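Local coordinates for Polyphosphate:AMP phosphotransferase (Pseudomonas aeruginosa PAO1, PDB 3CZP), which transfers a phosphate from inorganic polyphosphate to AMP to make ADP, and to GMP with lower efficiency, using magnesium, at the interface of chains A and B. Coordinates in Å, arbitrary orientation; residue numbers count along the deposited sequence, not the author numbering. Chains: chain A/B, Putative polyphosphate kinase 2.

The interface of chains A and B. Residues chain A 81-83, 95; chain B 81-83, 95.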
ATOM      1  N   SER A  81       1.328  -7.557 -12.458  1.00 25.81           N
ATOM      2  CA  SER A  81       1.741  -6.240 -12.869  1.00 26.05           C
ATOM      3  C   SER A  81       3.281  -6.217 -12.889  1.00 26.04           C
ATOM      4  O   SER A  81       3.922  -7.197 -12.502  1.00 25.05           O
ATOM      5  CB  SER A  81       1.222  -5.247 -11.843  1.00 25.47           C
ATOM      6  OG  SER A  81       1.943  -5.376 -10.634  1.00 23.57           O
ATOM      7  N   ASP A  82       3.857  -5.103 -13.333  1.00 27.11           N
ATOM      8  CA  ASP A  82       5.290  -4.897 -13.310  1.00 27.53           C
ATOM      9  C   ASP A  82       5.785  -5.045 -11.887  1.00 27.45           C
ATOM     10  O   ASP A  82       6.813  -5.653 -11.678  1.00 28.29           O
ATOM     11  CB  ASP A  82       5.674  -3.475 -13.769  1.00 28.18           C
ATOM     12  CG  ASP A  82       5.426  -3.218 -15.223  1.00 30.11           C
ATOM     13  OD1 ASP A  82       5.308  -4.177 -16.011  1.00 35.76           O
ATOM     14  OD2 ASP A  82       5.354  -2.022 -15.591  1.00 33.70           O
ATOM     15  N   GLU A  83       5.066  -4.461 -10.922  1.00 27.34           N
ATOM     16  CA  GLU A  83       5.516  -4.365  -9.520  1.00 27.85           C
ATOM     17  C   GLU A  83       5.673  -5.760  -8.960  1.00 27.27           C
ATOM     18  O   GLU A  83       6.606  -6.064  -8.245  1.00 28.58           O
ATOM     19  CB  GLU A  83       4.480  -3.611  -8.647  1.00 28.98           C
ATOM     20  CG  GLU A  83       4.554  -2.031  -8.510  1.00 31.09           C
ATOM     21  CD  GLU A  83       4.108  -1.254  -9.737  1.00 31.80           C
ATOM     22  OE1 GLU A  83       3.709  -1.877 -10.742  1.00 33.63           O
ATOM     23  OE2 GLU A  83       4.193  -0.005  -9.717  1.00 28.25           O
ATOM     24  N   ARG A  95       0.647  -8.935  -0.515  1.00 22.60           N
ATOM     25  CA  ARG A  95       0.102  -7.644  -0.812  1.00 21.62           C
ATOM     26  C   ARG A  95      -1.430  -7.632  -0.720  1.00 20.69           C
ATOM     27  O   ARG A  95      -2.038  -6.590  -0.346  1.00 18.14           O
ATOM     28  CB  ARG A  95       0.598  -7.134  -2.184  1.00 22.53           C
ATOM     29  CG  ARG A  95      -0.123  -5.917  -2.631  1.00 25.25           C
ATOM     30  CD  ARG A  95       0.592  -4.948  -3.456  1.00 24.66           C
ATOM     31  NE  ARG A  95       0.523  -5.271  -4.853  1.00 29.48           N
ATOM     32  CZ  ARG A  95       0.829  -4.423  -5.821  1.00 25.50           C
ATOM     33  NH1 ARG A  95       1.155  -3.166  -5.579  1.00 28.57           N
ATOM     34  NH2 ARG A  95       0.755  -4.831  -7.062  1.00 29.05           N
TER
ATOM     35  N   SER B  81       5.393   2.611 -13.825  1.00 31.45           N
ATOM     36  CA  SER B  81       5.015   1.213 -13.955  1.00 30.97           C
ATOM     37  C   SER B  81       3.665   1.133 -14.675  1.00 29.80           C
ATOM     38  O   SER B  81       2.992   2.148 -14.847  1.00 29.54           O
ATOM     39  CB  SER B  81       4.937   0.562 -12.575  1.00 31.22           C
ATOM     40  OG  SER B  81       3.879   1.132 -11.789  1.00 30.96           O
ATOM     41  N   ASP B  82       3.264  -0.065 -15.110  1.00 28.97           N
ATOM     42  CA  ASP B  82       1.917  -0.267 -15.653  1.00 30.10           C
ATOM     43  C   ASP B  82       0.838   0.126 -14.650  1.00 28.77           C
ATOM     44  O   ASP B  82      -0.221   0.641 -15.013  1.00 30.23           O
ATOM     45  CB  ASP B  82       1.692  -1.712 -16.169  1.00 30.36           C
ATOM     46  CG  ASP B  82       1.829  -2.826 -15.072  1.00 31.32           C
ATOM     47  OD1 ASP B  82       2.515  -2.671 -14.031  1.00 31.07           O
ATOM     48  OD2 ASP B  82       1.308  -3.925 -15.346  1.00 33.60           O
ATOM     49  N   GLU B  83       1.112  -0.105 -13.377  1.00 26.72           N
ATOM     50  CA  GLU B  83       0.185   0.271 -12.344  1.00 26.43           C
ATOM     51  C   GLU B  83      -0.085   1.753 -12.285  1.00 26.30           C
ATOM     52  O   GLU B  83      -1.215   2.184 -12.121  1.00 24.34           O
ATOM     53  CB  GLU B  83       0.665  -0.203 -10.979  1.00 25.69           C
ATOM     54  CG  GLU B  83       0.115  -1.571 -10.644  1.00 26.78           C
ATOM     55  CD  GLU B  83       0.714  -2.191  -9.435  1.00 26.55           C
ATOM     56  OE1 GLU B  83       1.082  -1.433  -8.514  1.00 29.56           O
ATOM     57  OE2 GLU B  83       0.787  -3.448  -9.393  1.00 26.90           O
ATOM     58  N   ARG B  95       0.813   8.231  -4.188  1.00 27.13           N
ATOM     59  CA  ARG B  95       1.315   6.977  -3.671  1.00 27.58           C
ATOM     60  C   ARG B  95       2.623   7.158  -2.905  1.00 27.06           C
ATOM     61  O   ARG B  95       2.868   6.472  -1.901  1.00 26.99           O
ATOM     62  CB  ARG B  95       1.511   5.926  -4.786  1.00 27.61           C
ATOM     63  CG  ARG B  95       1.867   4.589  -4.177  1.00 29.56           C
ATOM     64  CD  ARG B  95       1.617   3.339  -4.982  1.00 29.81           C
ATOM     65  NE  ARG B  95       2.333   3.284  -6.232  1.00 29.60           N
ATOM     66  CZ  ARG B  95       2.546   2.164  -6.944  1.00 29.07           C
ATOM     67  NH1 ARG B  95       2.134   0.966  -6.555  1.00 29.93           N
ATOM     68  NH2 ARG B  95       3.204   2.250  -8.071  1.00 28.09           N
TER
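The carboxylates of A:Glu83 and B:Glu83 lie face to face across the two-fold axis, their planes 7° apart. A:Glu83 CD is 3.5 Å from B:Glu83 CD. The carboxylates of A:Asp82 and B:Asp82 stack beside them, more tilted. At the edge of the A:Arg95 guanidinium lies B:Glu83 OE1, and at that of B:Arg95 lies A:Glu83 CD. This is part of the homodimer interface of a class II PPK2 kinase, in the first of its two fused PPK2 domains, which seems to be inactive and may serve dimerization. The short helices 82-85 of both chains meet here by their N-terminal ends. The carboxylates of A:Asp82 and B:Asp82 each cap the partner's helix: A:Asp82 N donates to B:Asp82 OD1 at 2.9 Å, and B:Asp82 N to A:Asp82 OD2 at 2.9 Å. Both amides approach from above the carboxylate plane. The side chains differ: CG of A:Asp82 is anti to the carbonyl carbon (chi1 -69°), whereas that of B:Asp82 sits between N and the carbonyl carbon (chi1 61°). B:Glu83, extended beyond CG, offers OE2 to two donors. A:Arg95 NH2 reaches the syn lone pair of B:Glu83 OE2 at 2.7 Å. The A:Ser81 hydroxyl OG meets B:Glu83 OE2 from above the carboxylate plane at 2.6 Å. A:Glu83, bent at chi2, meets B:Arg95 tip to tip. B:Arg95 NH2 makes a salt bridge to A:Glu83 OE2 at 3.0 Å, while B:Arg95 NH1 bonds B:Glu83 OE1 of its own chain at 3.3 Å. The arginines may offset repulsion between the stacked glutamates.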